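Local coordinates for protein soluble lytic murein transglycosylase (Pseudomonas aeruginosa, PDB 5OHU) that cleaves the glycan strands of bacterial peptidoglycan as a lytic transglycosylase, acting both from chain ends and within chains, at residues 128-133 with 150-155; 312-317 with 341-346; 325-330 with 348-353; 532-537 with 554-559; 541-544 with 548-551. All coordinates share one frame; numbering follows the deposited sequence. Where two conformers were deposited one is given.

Four of the five contacts pair helices, or the end of one helix with another, in an almost wholly helical chain; contact 5 sets a short 3-10 turn against a helix. Contact 1, early in the chain, pairs helices 126-138 and 142-153 and has its centre about 41 Å from that of contact 2 and 53 Å from that of contact 4. Contacts 2 and 3 interleave along the sequence, touch each other and share helix 341-354, their centres about 8 Å apart. Contacts 4 and 5 come last and share helix 547-564, with contact 5 nested in the loop that contact 4 closes. Contacts 1 to 3 thus belong to the helical superstructure, and contacts 4 and 5 to the lysozyme-like catalytic domain.

Contact 1 (128-133 with 150-155); sequences LDCLYG and ERLWLV. With PO4 (phosphate ion), chain F.
With CG anti to its carbonyl carbon (chi1 -69°), Leu152 aims its branched end at helix 126-138; Cys130, its sulfur likewise anti to the carbonyl carbon (chi1 -76°), lays SG against that end. Cys130 SG lies 3.5 Å from Leu152 CD1. The same methyl rests on the helix backbone, with Leu152 CD1 3.9 Å from Asp129 C, while Leu152 CD2 reaches Asp129 CB at 4.1 Å. The sulfur is fixed from its other bond, since Cys130 forms a disulfide with Cys163 near the start of helix 161-172, and Leu166 of that helix also packs on Leu152. Three successive helices of the superhelical part of Slt are therefore drawn together here, two of them stapled covalently. Toward solvent, Arg151 bends at chi3 and brings NH2 to the carboxylate, but Asp129 OD2 and Arg151 NH2 stay 4.0 Å apart, a long salt bridge. OD2 sits at the guanidinium edge, the two planes turned 60° from each other. Asp129 has its stronger partner in Tyr119, whose hydroxyl hydrogen-bonds OD1. Tyr132, on another side of its helix, stacks on Tyr119 and donates from Tyr132 OH to phosphate O1 at 2.8 Å, an ion probably left by crystallisation.

Contact 2 (312-317 with 341-346); sequences WRTRLL and SRWRYW
Trp343 and Arg315 lose most surface here, followed by Thr314. The indole of Trp343 spans the wide gap between segments 312-317 and 341-346, whose helix axes come within 12.6 Å at 35°. The Trp343 and Thr314 side chains come from opposite directions, and the threonine methyl meets the six-membered ring obliquely: Thr314 CG2 is 3.6 Å from Trp343 CZ3, and Thr314 CB is 3.8 Å from Trp343 CH2. With CG2 anti to the backbone N, Thr314 offers its methyl to the ring, while OG1 bonds back to the carbonyl of Thr310, a turn earlier. Arg315 CG grazes the indole edge at 4.3 Å from Trp343 CH2. Such aromatic and aliphatic filling joins helices that are not sequence neighbours in this all-helical superstructure, helices 323-330 and 335-338 lying between them in the chain. Beyond CG, Arg315 runs extended to NE, crossing the Arg342 side chain at about a right angle. Its NH2 stands over one face of the Arg342 guanidinium, offset toward the rim, with Arg315 NH2 3.4 Å from Arg342 NE; the planes are 70° apart. Both are donors and do not bond to each other. Acidic partners probably offset the like charges: Glu600 pairs with Arg315 and Glu311 with Arg342, whose NE also bonds Tyr375. Glu311 accepts from Trp343 NE1 too.

Contact 3 (325-330 with 348-353); sequences EAYALT and ARSLQL
Tyr327 and Leu351 lie side by side and point the same way, the leucine spread over one face of the phenol ring. Leu351 CD1 sits 4.0 Å from the centroid of the Tyr327 ring and 10° off its normal, a CH-pi contact centred on the face. Nearer the backbone, Leu351 CB is 3.6 Å from Tyr327 CD1. Both side chains carry CG anti to the backbone N (chi1 170° in Tyr327), consistent with their leaving the helices alongside each other. Ser350 comes to the ring from a different quarter, at its edge, and fits against the root of the side chain: Ser350 OG is 3.2 Å from Tyr327 CA and 3.3 Å from Tyr327 CB. A small serine at the closest point lets the axes of segments 325-330 and 348-353 approach to 8.3 Å as they run roughly antiparallel, at 146°, a close helix pairing within the helical superstructure. Ser350 OG is bonded within its own helix, to the carbonyl of Trp346. Ala326 completes the close packing, with its CB 4.2 Å from Ser350 CB. One turn on from Tyr327, Thr330 OG1 donates to Tyr327 O at 2.7 Å and also pairs with Gln347 NE2.

Contact 4 (532-537 with 554-559); sequences RKFGIP and GAAYLS
Phe534 lays the face of its ring over the methyl of Ala556, and this is the tight heart of the contact. Ala556 CB lies 3.6 Å from the centroid of the Phe534 ring and 10° off its normal, a CH-pi contact in which the methyl stands over the middle of the six carbons. The far end of the ring also touches backbone, with Phe534 CZ 3.5 Å from Ala556 O. That carbonyl accepts from the hydroxyl of Ser559, Ser559 OG to Ala556 O being 2.7 Å. Ile536 adds a looser touch from beyond the helix end, its CD1 4.0 Å from Ala556 CB. Between the two, Gly535 turns the chain out of helix 524-534 with a positive phi of 71°. The outer side is looser: Phe534, Ile536 and Ser559 remain partly exposed, and Ser559 OG comes only to 3.9 Å from Phe534 CZ. In this corner of the lysozyme-like domain the Ser559 hydroxyl is already spent on Ala556 O, which implies that cohesion between the segments rests on dispersion among the Phe534 face, the Ala556 methyl and Ile536.

Contact 5 (541-544 with 548-551); sequences TQQL and DVNI
One hydrogen bond ties Asn550 to Leu544: Asn550 ND2 donates to Leu544 O over 2.8 Å, with an N-H...O angle of 141°. The amide nitrogen lies in the plane of the carbonyl, while the oxygen stands 25° out of the Asn550 amide plane. CG anti to the backbone N (chi1 -161°) swings the amide toward the short 3-10 segment 542-544, although the side chain leaves the helix at its flank. The amide has further partners: OD1 accepts from the backbone N of Met520, and ND2 donates a second time, to the carbonyl of Thr517. Packing supplies the other kind of contact. Val549 faces the 3-10 turn and sets its branch point against a carbonyl, with Val549 CB 3.7 Å from Gln543 O and Val549 CG1 3.8 Å from the same oxygen. The Gln543 amide makes a looser touch, its OE1 4.4 Å from Val549 CG2, and that oxygen accepts from the backbone N of Ala539. Both segments belong to the transglycosylase SLT domain, where this turn leads into helix 547-564. With both ends of its amide engaged, Asn550 should be fixed in rotation, linking the turn and the 517-520 region through backbone groups.

Contact 1 (128-133 with 150-155)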
# COMPACT_ATOMS: atom_id res chain seq x y z
N LEU A 128 16.28 10.48 -15.53
CA LEU A 128 16.16 10.31 -16.97
C LEU A 128 15.10 11.24 -17.55
O LEU A 128 15.28 11.82 -18.62
CB LEU A 128 15.85 8.85 -17.31
CG LEU A 128 16.83 7.77 -16.86
CD1 LEU A 128 16.22 6.40 -17.09
CD2 LEU A 128 18.16 7.90 -17.59
N ASP A 129 13.97 11.38 -16.85
CA ASP A 129 12.95 12.34 -17.28
C ASP A 129 13.55 13.73 -17.45
O ASP A 129 13.27 14.43 -18.43
CB ASP A 129 11.79 12.36 -16.28
CG ASP A 129 11.13 11.00 -16.10
OD1 ASP A 129 11.41 10.08 -16.91
OD2 ASP A 129 10.32 10.86 -15.16
N CYS A 130 14.41 14.13 -16.52
CA CYS A 130 15.02 15.46 -16.64
C CYS A 130 15.99 15.54 -17.80
O CYS A 130 15.98 16.52 -18.55
CB CYS A 130 15.68 15.83 -15.32
SG CYS A 130 14.35 16.30 -14.17
N LEU A 131 16.82 14.50 -17.98
CA LEU A 131 17.67 14.44 -19.17
C LEU A 131 16.82 14.47 -20.44
O LEU A 131 17.21 15.09 -21.43
CB LEU A 131 18.54 13.19 -19.12
CG LEU A 131 19.58 13.23 -18.00
CD1 LEU A 131 20.27 11.88 -17.84
CD2 LEU A 131 20.60 14.30 -18.32
N TYR A 132 15.65 13.83 -20.42
CA TYR A 132 14.80 13.85 -21.60
C TYR A 132 14.25 15.24 -21.87
O TYR A 132 14.19 15.68 -23.03
CB TYR A 132 13.65 12.85 -21.46
CG TYR A 132 12.79 12.73 -22.69
CD1 TYR A 132 13.33 12.31 -23.91
CD2 TYR A 132 11.43 13.04 -22.63
CE1 TYR A 132 12.52 12.20 -25.05
CE2 TYR A 132 10.61 12.93 -23.74
CZ TYR A 132 11.15 12.50 -24.95
OH TYR A 132 10.33 12.40 -26.04
N GLY A 133 13.85 15.96 -20.81
CA GLY A 133 13.48 17.35 -20.98
C GLY A 133 14.59 18.18 -21.60
O GLY A 133 14.35 19.01 -22.48
N GLU A 150 8.01 21.91 -16.26
CA GLU A 150 7.02 22.32 -15.28
C GLU A 150 6.51 21.14 -14.47
O GLU A 150 6.41 21.21 -13.24
CB GLU A 150 5.85 23.03 -15.97
CG GLU A 150 4.87 23.67 -15.01
CD GLU A 150 4.07 24.77 -15.66
OE1 GLU A 150 4.68 25.60 -16.38
OE2 GLU A 150 2.85 24.81 -15.47
N ARG A 151 6.23 20.02 -15.14
CA ARG A 151 5.77 18.82 -14.44
C ARG A 151 6.81 18.32 -13.44
O ARG A 151 6.48 17.90 -12.33
CB ARG A 151 5.42 17.73 -15.45
CG ARG A 151 4.93 16.43 -14.82
CD ARG A 151 4.75 15.33 -15.87
NE ARG A 151 6.01 14.91 -16.48
CZ ARG A 151 6.81 13.95 -16.00
NH1 ARG A 151 6.48 13.30 -14.89
NH2 ARG A 151 7.93 13.64 -16.64
N LEU A 152 8.08 18.31 -13.84
CA LEU A 152 9.11 17.91 -12.89
C LEU A 152 9.39 18.99 -11.86
O LEU A 152 9.91 18.69 -10.79
CB LEU A 152 10.41 17.55 -13.63
CG LEU A 152 10.24 16.26 -14.42
CD1 LEU A 152 11.19 16.24 -15.62
CD2 LEU A 152 10.47 15.09 -13.50
N TRP A 153 9.07 20.25 -12.19
CA TRP A 153 9.31 21.34 -11.26
C TRP A 153 8.24 21.38 -10.18
O TRP A 153 8.54 21.67 -9.02
CB TRP A 153 9.35 22.68 -12.02
CG TRP A 153 9.32 23.87 -11.10
CD1 TRP A 153 8.22 24.61 -10.74
CD2 TRP A 153 10.44 24.46 -10.42
NE1 TRP A 153 8.59 25.61 -9.88
CE2 TRP A 153 9.95 25.54 -9.66
CE3 TRP A 153 11.81 24.16 -10.37
CZ2 TRP A 153 10.77 26.32 -8.86
CZ3 TRP A 153 12.63 24.93 -9.58
CH2 TRP A 153 12.11 26.01 -8.83
N LEU A 154 6.99 21.04 -10.53
CA LEU A 154 5.87 21.16 -9.59
C LEU A 154 5.80 19.91 -8.71
O LEU A 154 4.89 19.09 -8.78
CB LEU A 154 4.56 21.38 -10.34
CG LEU A 154 4.45 22.85 -10.75
CD1 LEU A 154 3.24 23.12 -11.64
CD2 LEU A 154 4.45 23.72 -9.50
N VAL A 155 6.81 19.81 -7.84
CA VAL A 155 7.01 18.66 -6.99
C VAL A 155 7.57 19.18 -5.67
O VAL A 155 8.46 20.04 -5.66
CB VAL A 155 7.98 17.63 -7.64
CG1 VAL A 155 8.32 16.57 -6.66
CG2 VAL A 155 7.36 16.98 -8.89
P PO4 F . 11.31 12.01 -29.98
O1 PO4 F . 11.43 12.56 -28.58
O2 PO4 F . 12.61 12.19 -30.73
O3 PO4 F . 10.21 12.74 -30.74
O4 PO4 F . 10.97 10.55 -29.89

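Contact 2 (312-317 with 341-346)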
# COMPACT_ATOMS: atom_id res chain seq x y z
N TRP A 312 -17.35 8.16 3.73
CA TRP A 312 -17.32 8.59 5.12
C TRP A 312 -18.59 9.32 5.50
O TRP A 312 -19.01 9.27 6.65
CB TRP A 312 -16.07 9.41 5.40
CG TRP A 312 -15.09 8.46 5.88
CD1 TRP A 312 -14.08 7.88 5.16
CD2 TRP A 312 -15.06 7.87 7.17
NE1 TRP A 312 -13.41 6.97 5.95
CE2 TRP A 312 -14.00 6.94 7.19
CE3 TRP A 312 -15.83 8.04 8.33
CZ2 TRP A 312 -13.66 6.21 8.32
CZ3 TRP A 312 -15.51 7.29 9.46
CH2 TRP A 312 -14.43 6.39 9.44
N ARG A 313 -19.24 9.95 4.53
CA ARG A 313 -20.59 10.46 4.75
C ARG A 313 -21.54 9.32 5.10
O ARG A 313 -22.34 9.42 6.04
CB ARG A 313 -21.06 11.21 3.51
CG ARG A 313 -22.17 12.21 3.79
CD ARG A 313 -22.92 12.66 2.54
NE ARG A 313 -22.06 13.32 1.57
CZ ARG A 313 -22.50 13.89 0.45
NH1 ARG A 313 -21.63 14.47 -0.37
NH2 ARG A 313 -23.79 13.90 0.16
N THR A 314 -21.45 8.21 4.36
CA THR A 314 -22.33 7.06 4.65
C THR A 314 -21.94 6.38 5.95
O THR A 314 -22.81 6.01 6.75
CB THR A 314 -22.31 6.04 3.50
OG1 THR A 314 -22.40 6.70 2.23
CG2 THR A 314 -23.51 5.08 3.64
N ARG A 315 -20.63 6.21 6.19
CA ARG A 315 -20.17 5.61 7.44
C ARG A 315 -20.65 6.41 8.64
O ARG A 315 -21.11 5.85 9.64
CB ARG A 315 -18.65 5.50 7.44
CG ARG A 315 -18.13 4.35 6.59
CD ARG A 315 -16.61 4.36 6.38
NE ARG A 315 -16.25 3.17 5.63
CZ ARG A 315 -15.30 3.10 4.70
NH1 ARG A 315 -14.57 4.16 4.40
NH2 ARG A 315 -15.10 1.95 4.07
N LEU A 316 -20.57 7.74 8.55
CA LEU A 316 -20.96 8.58 9.66
C LEU A 316 -22.46 8.45 9.93
O LEU A 316 -22.88 8.36 11.09
CB LEU A 316 -20.58 10.03 9.36
CG LEU A 316 -20.94 11.12 10.38
CD1 LEU A 316 -20.43 10.77 11.77
CD2 LEU A 316 -20.36 12.45 9.96
N LEU A 317 -23.28 8.40 8.88
CA LEU A 317 -24.71 8.18 9.08
C LEU A 317 -24.95 6.85 9.79
O LEU A 317 -25.82 6.76 10.66
CB LEU A 317 -25.45 8.23 7.74
CG LEU A 317 -25.51 9.63 7.11
CD1 LEU A 317 -25.89 9.56 5.64
CD2 LEU A 317 -26.50 10.51 7.91
N SER A 341 -19.00 -5.10 -2.97
CA SER A 341 -19.72 -5.89 -1.98
C SER A 341 -20.00 -5.07 -0.72
O SER A 341 -21.02 -5.29 -0.07
CB SER A 341 -18.91 -7.13 -1.63
OG SER A 341 -17.57 -6.76 -1.32
N ARG A 342 -19.12 -4.13 -0.38
CA ARG A 342 -19.33 -3.25 0.77
C ARG A 342 -20.65 -2.50 0.68
O ARG A 342 -21.49 -2.58 1.59
CB ARG A 342 -18.16 -2.27 0.89
CG ARG A 342 -18.41 -1.21 1.96
CD ARG A 342 -17.29 -0.21 2.01
NE ARG A 342 -16.03 -0.85 2.38
CZ ARG A 342 -14.90 -0.66 1.70
NH1 ARG A 342 -14.91 0.13 0.63
NH2 ARG A 342 -13.80 -1.27 2.09
N TRP A 343 -20.87 -1.76 -0.40
CA TRP A 343 -22.07 -0.93 -0.40
C TRP A 343 -23.30 -1.70 -0.84
O TRP A 343 -24.42 -1.27 -0.51
CB TRP A 343 -21.84 0.33 -1.25
CG TRP A 343 -20.76 1.11 -0.62
CD1 TRP A 343 -19.50 1.38 -1.12
CD2 TRP A 343 -20.78 1.63 0.71
NE1 TRP A 343 -18.76 2.06 -0.18
CE2 TRP A 343 -19.52 2.23 0.94
CE3 TRP A 343 -21.75 1.68 1.72
CZ2 TRP A 343 -19.21 2.86 2.14
CZ3 TRP A 343 -21.43 2.29 2.91
CH2 TRP A 343 -20.18 2.88 3.11
N ARG A 344 -23.14 -2.83 -1.53
CA ARG A 344 -24.28 -3.73 -1.68
C ARG A 344 -24.71 -4.26 -0.32
O ARG A 344 -25.91 -4.32 -0.01
CB ARG A 344 -23.95 -4.88 -2.63
CG ARG A 344 -23.93 -4.49 -4.11
CD ARG A 344 -23.76 -5.69 -5.02
NE ARG A 344 -22.34 -6.02 -5.13
CZ ARG A 344 -21.84 -7.25 -5.27
NH1 ARG A 344 -22.66 -8.29 -5.32
NH2 ARG A 344 -20.53 -7.40 -5.35
N TYR A 345 -23.74 -4.61 0.53
CA TYR A 345 -24.10 -5.04 1.87
C TYR A 345 -24.79 -3.93 2.64
O TYR A 345 -25.84 -4.15 3.24
CB TYR A 345 -22.88 -5.55 2.65
CG TYR A 345 -23.28 -5.83 4.09
CD1 TYR A 345 -24.00 -7.00 4.41
CD2 TYR A 345 -22.97 -4.93 5.11
CE1 TYR A 345 -24.41 -7.26 5.70
CE2 TYR A 345 -23.36 -5.18 6.42
CZ TYR A 345 -24.08 -6.36 6.70
OH TYR A 345 -24.47 -6.61 8.00
N TRP A 346 -24.20 -2.73 2.65
CA TRP A 346 -24.77 -1.70 3.51
C TRP A 346 -26.10 -1.17 2.97
O TRP A 346 -26.94 -0.75 3.77
CB TRP A 346 -23.75 -0.58 3.75
CG TRP A 346 -22.75 -1.02 4.82
CD1 TRP A 346 -21.43 -1.30 4.64
CD2 TRP A 346 -23.04 -1.29 6.20
NE1 TRP A 346 -20.86 -1.70 5.84
CE2 TRP A 346 -21.83 -1.71 6.81
CE3 TRP A 346 -24.20 -1.22 6.98
CZ2 TRP A 346 -21.75 -2.06 8.17
CZ3 TRP A 346 -24.12 -1.56 8.34
CH2 TRP A 346 -22.91 -1.97 8.92

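Contact 3 (325-330 with 348-353)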
# COMPACT_ATOMS: atom_id res chain seq x y z
N GLU A 325 -31.36 7.78 5.96
CA GLU A 325 -30.47 8.60 5.15
C GLU A 325 -29.31 7.77 4.60
O GLU A 325 -28.90 7.97 3.45
CB GLU A 325 -29.96 9.77 6.00
CG GLU A 325 -31.08 10.69 6.44
CD GLU A 325 -30.68 11.59 7.59
OE1 GLU A 325 -30.95 11.23 8.77
OE2 GLU A 325 -30.08 12.65 7.30
N ALA A 326 -28.79 6.84 5.39
CA ALA A 326 -27.72 5.98 4.87
C ALA A 326 -28.24 5.15 3.71
O ALA A 326 -27.58 5.03 2.67
CB ALA A 326 -27.17 5.10 5.99
N TYR A 327 -29.45 4.60 3.85
CA TYR A 327 -30.02 3.84 2.75
C TYR A 327 -30.20 4.71 1.50
O TYR A 327 -29.84 4.30 0.39
CB TYR A 327 -31.34 3.22 3.19
CG TYR A 327 -32.08 2.63 2.03
CD1 TYR A 327 -31.72 1.40 1.50
CD2 TYR A 327 -33.13 3.33 1.42
CE1 TYR A 327 -32.38 0.85 0.42
CE2 TYR A 327 -33.80 2.79 0.33
CZ TYR A 327 -33.42 1.55 -0.16
OH TYR A 327 -34.08 0.98 -1.23
N ALA A 328 -30.76 5.91 1.66
CA ALA A 328 -31.00 6.76 0.50
C ALA A 328 -29.69 7.12 -0.16
O ALA A 328 -29.60 7.23 -1.39
CB ALA A 328 -31.75 8.04 0.91
N LEU A 329 -28.64 7.29 0.63
CA LEU A 329 -27.37 7.57 0.02
C LEU A 329 -26.84 6.36 -0.75
O LEU A 329 -26.26 6.52 -1.83
CB LEU A 329 -26.40 8.06 1.07
CG LEU A 329 -25.05 8.57 0.58
CD1 LEU A 329 -25.19 9.65 -0.48
CD2 LEU A 329 -24.35 9.13 1.77
N THR A 330 -27.04 5.12 -0.25
CA THR A 330 -26.51 3.99 -1.02
C THR A 330 -27.19 3.89 -2.38
O THR A 330 -26.58 3.37 -3.32
CB THR A 330 -26.65 2.64 -0.30
OG1 THR A 330 -28.04 2.31 -0.11
CG2 THR A 330 -25.95 2.66 1.08
N ALA A 348 -28.49 -3.16 1.68
CA ALA A 348 -29.41 -4.12 2.28
C ALA A 348 -29.53 -3.92 3.79
O ALA A 348 -30.64 -3.93 4.33
CB ALA A 348 -28.95 -5.55 1.96
N ARG A 349 -28.40 -3.71 4.47
CA ARG A 349 -28.41 -3.68 5.93
C ARG A 349 -29.02 -2.39 6.47
O ARG A 349 -29.77 -2.41 7.46
CB ARG A 349 -26.99 -3.90 6.49
CG ARG A 349 -26.87 -3.74 8.03
CD ARG A 349 -27.53 -4.96 8.70
NE ARG A 349 -27.54 -4.87 10.16
CZ ARG A 349 -28.39 -5.49 10.97
NH1 ARG A 349 -29.35 -6.27 10.49
NH2 ARG A 349 -28.29 -5.33 12.28
N SER A 350 -28.73 -1.25 5.84
CA SER A 350 -29.38 -0.02 6.29
C SER A 350 -30.88 -0.06 6.03
O SER A 350 -31.66 0.44 6.85
CB SER A 350 -28.74 1.22 5.64
OG SER A 350 -28.89 1.21 4.23
N LEU A 351 -31.31 -0.67 4.92
CA LEU A 351 -32.74 -0.84 4.68
C LEU A 351 -33.38 -1.70 5.78
O LEU A 351 -34.43 -1.35 6.34
CB LEU A 351 -32.99 -1.45 3.29
CG LEU A 351 -34.46 -1.59 2.86
CD1 LEU A 351 -35.22 -0.25 2.97
CD2 LEU A 351 -34.63 -2.17 1.44
N GLN A 352 -32.75 -2.82 6.11
CA GLN A 352 -33.27 -3.69 7.16
C GLN A 352 -33.35 -2.96 8.50
O GLN A 352 -34.32 -3.14 9.26
CB GLN A 352 -32.39 -4.94 7.25
CG GLN A 352 -32.69 -5.84 8.42
CD GLN A 352 -31.80 -7.07 8.46
OE1 GLN A 352 -30.61 -7.01 8.15
NE2 GLN A 352 -32.37 -8.19 8.87
N LEU A 353 -32.38 -2.11 8.80
CA LEU A 353 -32.42 -1.35 10.05
C LEU A 353 -33.47 -0.24 9.99
O LEU A 353 -34.13 0.05 10.99
CB LEU A 353 -31.04 -0.79 10.38
CG LEU A 353 -30.00 -1.79 10.89
CD1 LEU A 353 -28.58 -1.20 10.86
CD2 LEU A 353 -30.34 -2.32 12.30

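Contact 4 (532-537 with 554-559)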
# COMPACT_ATOMS: atom_id res chain seq x y z
N ARG A 532 8.94 -12.59 29.30
CA ARG A 532 9.06 -12.48 30.75
C ARG A 532 7.72 -12.70 31.44
O ARG A 532 7.66 -13.32 32.51
CB ARG A 532 9.65 -11.12 31.15
CG ARG A 532 11.04 -10.86 30.59
CD ARG A 532 11.67 -9.63 31.23
NE ARG A 532 12.48 -8.88 30.26
CZ ARG A 532 12.03 -7.85 29.54
NH1 ARG A 532 10.78 -7.44 29.69
NH2 ARG A 532 12.84 -7.24 28.68
N LYS A 533 6.63 -12.23 30.82
CA LYS A 533 5.32 -12.34 31.45
C LYS A 533 4.90 -13.80 31.60
O LYS A 533 4.33 -14.18 32.63
CB LYS A 533 4.29 -11.57 30.63
CG LYS A 533 3.01 -11.25 31.37
CD LYS A 533 3.34 -10.54 32.68
CE LYS A 533 2.27 -9.56 33.09
NZ LYS A 533 2.04 -8.53 32.06
N PHE A 534 5.18 -14.63 30.60
CA PHE A 534 4.71 -16.01 30.62
C PHE A 534 5.75 -17.01 31.08
O PHE A 534 5.41 -18.17 31.28
CB PHE A 534 4.22 -16.42 29.23
CG PHE A 534 2.92 -15.79 28.84
CD1 PHE A 534 2.89 -14.50 28.34
CD2 PHE A 534 1.73 -16.50 28.98
CE1 PHE A 534 1.69 -13.91 27.96
CE2 PHE A 534 0.52 -15.92 28.61
CZ PHE A 534 0.50 -14.62 28.09
N GLY A 535 7.01 -16.60 31.26
CA GLY A 535 8.04 -17.58 31.51
C GLY A 535 8.39 -18.43 30.31
O GLY A 535 8.85 -19.57 30.47
N ILE A 536 8.20 -17.92 29.11
CA ILE A 536 8.54 -18.62 27.87
C ILE A 536 9.96 -18.23 27.48
O ILE A 536 10.21 -17.03 27.24
CB ILE A 536 7.55 -18.30 26.75
CG1 ILE A 536 6.14 -18.77 27.12
CG2 ILE A 536 8.01 -18.92 25.43
CD1 ILE A 536 5.09 -18.28 26.15
N PRO A 537 10.89 -19.17 27.37
CA PRO A 537 12.29 -18.81 27.09
C PRO A 537 12.47 -18.18 25.72
O PRO A 537 11.91 -18.65 24.73
CB PRO A 537 13.03 -20.15 27.18
CG PRO A 537 12.14 -21.04 28.00
CD PRO A 537 10.74 -20.61 27.65
N GLY A 554 3.92 -15.44 19.94
CA GLY A 554 2.81 -14.76 19.29
C GLY A 554 1.46 -15.19 19.85
O GLY A 554 0.56 -14.36 20.03
N ALA A 555 1.29 -16.48 20.13
CA ALA A 555 0.04 -16.96 20.72
C ALA A 555 -0.17 -16.36 22.10
O ALA A 555 -1.29 -15.97 22.45
CB ALA A 555 0.03 -18.49 20.81
N ALA A 556 0.90 -16.31 22.90
CA ALA A 556 0.79 -15.72 24.23
C ALA A 556 0.40 -14.25 24.15
O ALA A 556 -0.56 -13.82 24.80
CB ALA A 556 2.11 -15.90 24.98
N TYR A 557 1.12 -13.46 23.35
CA TYR A 557 0.78 -12.05 23.21
C TYR A 557 -0.65 -11.87 22.70
O TYR A 557 -1.41 -11.06 23.23
CB TYR A 557 1.77 -11.35 22.28
CG TYR A 557 1.35 -9.93 22.03
CD1 TYR A 557 1.55 -8.95 23.00
CD2 TYR A 557 0.74 -9.57 20.83
CE1 TYR A 557 1.15 -7.65 22.79
CE2 TYR A 557 0.33 -8.27 20.61
CZ TYR A 557 0.54 -7.32 21.60
OH TYR A 557 0.14 -6.02 21.40
N LEU A 558 -1.03 -12.65 21.69
CA LEU A 558 -2.39 -12.59 21.16
C LEU A 558 -3.42 -12.88 22.24
O LEU A 558 -4.50 -12.27 22.26
CB LEU A 558 -2.51 -13.57 20.00
CG LEU A 558 -3.81 -13.62 19.20
CD1 LEU A 558 -4.17 -12.26 18.63
CD2 LEU A 558 -3.68 -14.65 18.09
N SER A 559 -3.11 -13.79 23.17
CA SER A 559 -4.08 -14.09 24.22
C SER A 559 -4.20 -12.94 25.22
O SER A 559 -5.27 -12.75 25.81
CB SER A 559 -3.71 -15.39 24.93
OG SER A 559 -2.65 -15.18 25.84

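Contact 5 (541-544 with 548-551)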
# COMPACT_ATOMS: atom_id res chain seq x y z
N THR A 541 16.43 -11.88 20.19
CA THR A 541 15.55 -11.42 19.12
C THR A 541 15.69 -12.28 17.87
O THR A 541 14.71 -12.54 17.16
CB THR A 541 15.85 -9.95 18.79
OG1 THR A 541 15.45 -9.12 19.89
CG2 THR A 541 15.10 -9.50 17.54
N GLN A 542 16.91 -12.76 17.59
CA GLN A 542 17.15 -13.51 16.36
C GLN A 542 16.31 -14.79 16.30
O GLN A 542 15.83 -15.17 15.23
CB GLN A 542 18.64 -13.83 16.22
CG GLN A 542 18.99 -14.87 15.14
CD GLN A 542 18.75 -14.39 13.71
OE1 GLN A 542 18.24 -13.29 13.47
NE2 GLN A 542 19.14 -15.22 12.75
N GLN A 543 16.10 -15.44 17.45
CA GLN A 543 15.31 -16.68 17.47
C GLN A 543 13.87 -16.49 17.00
O GLN A 543 13.20 -17.49 16.74
CB GLN A 543 15.30 -17.28 18.87
CG GLN A 543 16.39 -18.30 19.12
CD GLN A 543 16.25 -18.97 20.46
OE1 GLN A 543 15.38 -18.62 21.26
NE2 GLN A 543 17.11 -19.95 20.73
N LEU A 544 13.40 -15.24 16.87
CA LEU A 544 12.03 -14.97 16.43
C LEU A 544 11.73 -15.44 15.01
O LEU A 544 10.56 -15.43 14.62
CB LEU A 544 11.74 -13.48 16.54
CG LEU A 544 11.55 -12.95 17.96
CD1 LEU A 544 11.37 -11.44 17.92
CD2 LEU A 544 10.34 -13.63 18.58
N ASP A 548 8.51 -22.14 15.69
CA ASP A 548 7.88 -22.52 16.95
C ASP A 548 8.09 -21.47 18.03
O ASP A 548 7.20 -21.28 18.88
CB ASP A 548 8.41 -23.88 17.41
CG ASP A 548 7.85 -25.03 16.60
OD1 ASP A 548 6.97 -24.78 15.74
OD2 ASP A 548 8.27 -26.18 16.84
N VAL A 549 9.24 -20.80 18.04
CA VAL A 549 9.46 -19.72 19.00
C VAL A 549 8.52 -18.55 18.70
O VAL A 549 7.95 -17.94 19.61
CB VAL A 549 10.93 -19.27 18.99
CG1 VAL A 549 11.12 -18.05 19.89
CG2 VAL A 549 11.86 -20.41 19.42
N ASN A 550 8.36 -18.24 17.42
CA ASN A 550 7.46 -17.16 17.02
C ASN A 550 6.02 -17.46 17.44
O ASN A 550 5.33 -16.61 18.00
CB ASN A 550 7.53 -16.97 15.51
CG ASN A 550 7.02 -15.63 15.07
OD1 ASN A 550 5.83 -15.48 14.74
ND2 ASN A 550 7.91 -14.64 15.05
N ILE A 551 5.55 -18.68 17.15
CA ILE A 551 4.17 -19.04 17.44
C ILE A 551 3.92 -19.06 18.94
O ILE A 551 2.86 -18.63 19.41
CB ILE A 551 3.85 -20.40 16.81
CG1 ILE A 551 3.92 -20.28 15.29
CG2 ILE A 551 2.47 -20.90 17.28
CD1 ILE A 551 3.82 -21.63 14.57